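Local coordinates for protein type III effector NopAA (Sinorhizobium fredii USDA 257, PDB 6SDU) that hydrolyses xyloglucan as a family 12 glycoside hydrolase secreted by a plant symbiont, and may also act on cellulose, at residues G210-G215 and N230-T235. Sequence-based numbering, arbitrary orientation.
Sequences GSVQYG and NNWSVT
The rings of Trp232 and Tyr214 lie almost parallel between the two sheets of the beta-sandwich (jelly roll) of glycoside hydrolase family 12, offset enough to share little of their faces. The plane of the Tyr214 ring is tilted only 7° from that of the Trp232 five-membered ring, with centroids 4.8 Å apart. The indole meets CB and the near side of the tyrosine ring: Tyr214 CB lies 3.0 Å above the indole plane, offset toward the rim, and 3.2 Å from Trp232 NE1. Tyr214 CD2 comes 3.5 Å from Trp232 CD1. Trp232 CG is anti to its backbone N (chi1 -165°), and the indole reaches across the interface to strand 208-218, where CH2 meets the carbonyl O of Val212 roughly in the indole plane. Val212 CG1 packs 3.9 Å from Trp232 CZ2 and also touches the second valine, Val234. Strands 208-218 and 225-236 thus join the sheets mainly through side chains, their short segments running nearly antiparallel at 165° with axes 9.3 Å apart. Farther out, Tyr108 meets both aromatic rings at a slant, and Val76 of neighbouring strand 72-83 touches Trp232. The side chain of Gln213 leaves its backbone away from strand 225-236 and lies about 9 Å from a bound beta-D-glucopyranose. The buried tyrosine is anchored at its far end, where OH is hydrogen-bonded with Gln96 OE1 and Thr123 OG1.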
loop_
_atom_site.group_PDB
_atom_site.type_symbol
_atom_site.label_atom_id
_atom_site.label_comp_id
_atom_site.label_asym_id
_atom_site.label_seq_id
_atom_site.Cartn_x
_atom_site.Cartn_y
_atom_site.Cartn_z
ATOM N N GLY A 210 -5.137 11.687 -6.975
ATOM C CA GLY A 210 -3.780 12.160 -7.157
ATOM C C GLY A 210 -2.817 11.060 -7.548
ATOM O O GLY A 210 -2.323 11.032 -8.675
ATOM N N SER A 211 -2.484 10.178 -6.606
ATOM C CA SER A 211 -1.475 9.157 -6.847
ATOM C C SER A 211 -1.975 7.758 -6.493
ATOM O O SER A 211 -2.640 7.566 -5.472
ATOM C CB SER A 211 -0.227 9.481 -6.025
ATOM O OG SER A 211 0.882 8.761 -6.510
ATOM N N VAL A 212 -1.614 6.774 -7.315
ATOM C CA VAL A 212 -1.820 5.364 -7.003
ATOM C C VAL A 212 -0.445 4.773 -6.711
ATOM O O VAL A 212 0.432 4.782 -7.582
ATOM C CB VAL A 212 -2.512 4.596 -8.143
ATOM C CG1 VAL A 212 -2.441 3.086 -7.871
ATOM C CG2 VAL A 212 -3.951 5.006 -8.265
ATOM N N GLN A 213 -0.232 4.295 -5.486
ATOM C CA GLN A 213 1.056 3.724 -5.085
ATOM C C GLN A 213 0.931 2.245 -4.720
ATOM O O GLN A 213 -0.145 1.773 -4.336
ATOM C CB GLN A 213 1.652 4.494 -3.902
ATOM C CG GLN A 213 1.834 5.958 -4.177
ATOM C CD GLN A 213 2.266 6.772 -2.963
ATOM O OE1 GLN A 213 2.219 6.313 -1.814
ATOM N NE2 GLN A 213 2.667 8.002 -3.219
ATOM N N TYR A 214 2.042 1.508 -4.848
ATOM C CA TYR A 214 2.086 0.113 -4.425
ATOM C C TYR A 214 3.475 -0.250 -3.899
ATOM O O TYR A 214 4.481 0.046 -4.547
ATOM C CB TYR A 214 1.697 -0.836 -5.568
ATOM C CG TYR A 214 1.330 -2.225 -5.089
ATOM C CD1 TYR A 214 0.184 -2.443 -4.324
ATOM C CD2 TYR A 214 2.133 -3.330 -5.397
ATOM C CE1 TYR A 214 -0.164 -3.736 -3.891
ATOM C CE2 TYR A 214 1.800 -4.623 -4.968
ATOM C CZ TYR A 214 0.658 -4.819 -4.208
ATOM O OH TYR A 214 0.334 -6.102 -3.775
ATOM N N GLY A 215 3.514 -0.928 -2.757
ATOM C CA GLY A 215 4.786 -1.310 -2.165
ATOM C C GLY A 215 4.567 -2.103 -0.899
ATOM O O GLY A 215 3.543 -2.774 -0.760
ATOM N N ASN A 230 6.731 -8.816 -9.656
ATOM C CA ASN A 230 7.040 -9.286 -11.001
ATOM C C ASN A 230 6.216 -8.552 -12.030
ATOM O O ASN A 230 6.672 -8.349 -13.162
ATOM C CB ASN A 230 6.751 -10.778 -11.142
ATOM C CG ASN A 230 7.552 -11.609 -10.199
ATOM O OD1 ASN A 230 8.754 -11.387 -10.031
ATOM N ND2 ASN A 230 6.907 -12.602 -9.589
ATOM N N ASN A 231 5.021 -8.128 -11.648
ATOM C CA ASN A 231 4.286 -7.238 -12.511
ATOM C C ASN A 231 3.533 -6.238 -11.657
ATOM O O ASN A 231 3.057 -6.577 -10.569
ATOM C CB ASN A 231 3.330 -8.001 -13.422
ATOM C CG ASN A 231 2.575 -7.075 -14.323
ATOM O OD1 ASN A 231 3.178 -6.372 -15.128
ATOM N ND2 ASN A 231 1.258 -7.023 -14.165
ATOM N N TRP A 232 3.482 -4.995 -12.141
ATOM C CA TRP A 232 2.620 -3.956 -11.586
ATOM C C TRP A 232 2.302 -2.981 -12.704
ATOM O O TRP A 232 3.219 -2.417 -13.306
ATOM C CB TRP A 232 3.265 -3.219 -10.402
ATOM C CG TRP A 232 2.226 -2.420 -9.642
ATOM C CD1 TRP A 232 1.290 -2.925 -8.782
ATOM C CD2 TRP A 232 1.974 -0.995 -9.711
ATOM N NE1 TRP A 232 0.485 -1.917 -8.309
ATOM C CE2 TRP A 232 0.881 -0.726 -8.858
ATOM C CE3 TRP A 232 2.571 0.067 -10.390
ATOM C CZ2 TRP A 232 0.389 0.562 -8.652
ATOM C CZ3 TRP A 232 2.074 1.348 -10.192
ATOM C CH2 TRP A 232 1.007 1.586 -9.319
ATOM N N SER A 233 1.015 -2.763 -12.968
ATOM C CA SER A 233 0.576 -1.851 -14.017
ATOM C C SER A 233 -0.673 -1.119 -13.541
ATOM O O SER A 233 -1.415 -1.629 -12.701
ATOM C CB SER A 233 0.281 -2.595 -15.330
ATOM O OG SER A 233 -0.671 -3.627 -15.124
ATOM N N VAL A 234 -0.903 0.077 -14.083
ATOM C CA VAL A 234 -2.108 0.853 -13.809
ATOM C C VAL A 234 -2.758 1.189 -15.141
ATOM O O VAL A 234 -2.064 1.544 -16.104
ATOM C CB VAL A 234 -1.821 2.140 -13.011
ATOM C CG1 VAL A 234 -3.093 3.037 -12.901
ATOM C CG2 VAL A 234 -1.293 1.793 -11.629
ATOM N N THR A 235 -4.077 1.012 -15.211
ATOM C CA THR A 235 -4.876 1.370 -16.378
ATOM C C THR A 235 -5.777 2.532 -15.981
ATOM O O THR A 235 -6.690 2.361 -15.166
ATOM C CB THR A 235 -5.693 0.177 -16.875
ATOM O OG1 THR A 235 -4.808 -0.887 -17.264
ATOM C CG2 THR A 235 -6.577 0.586 -18.049
#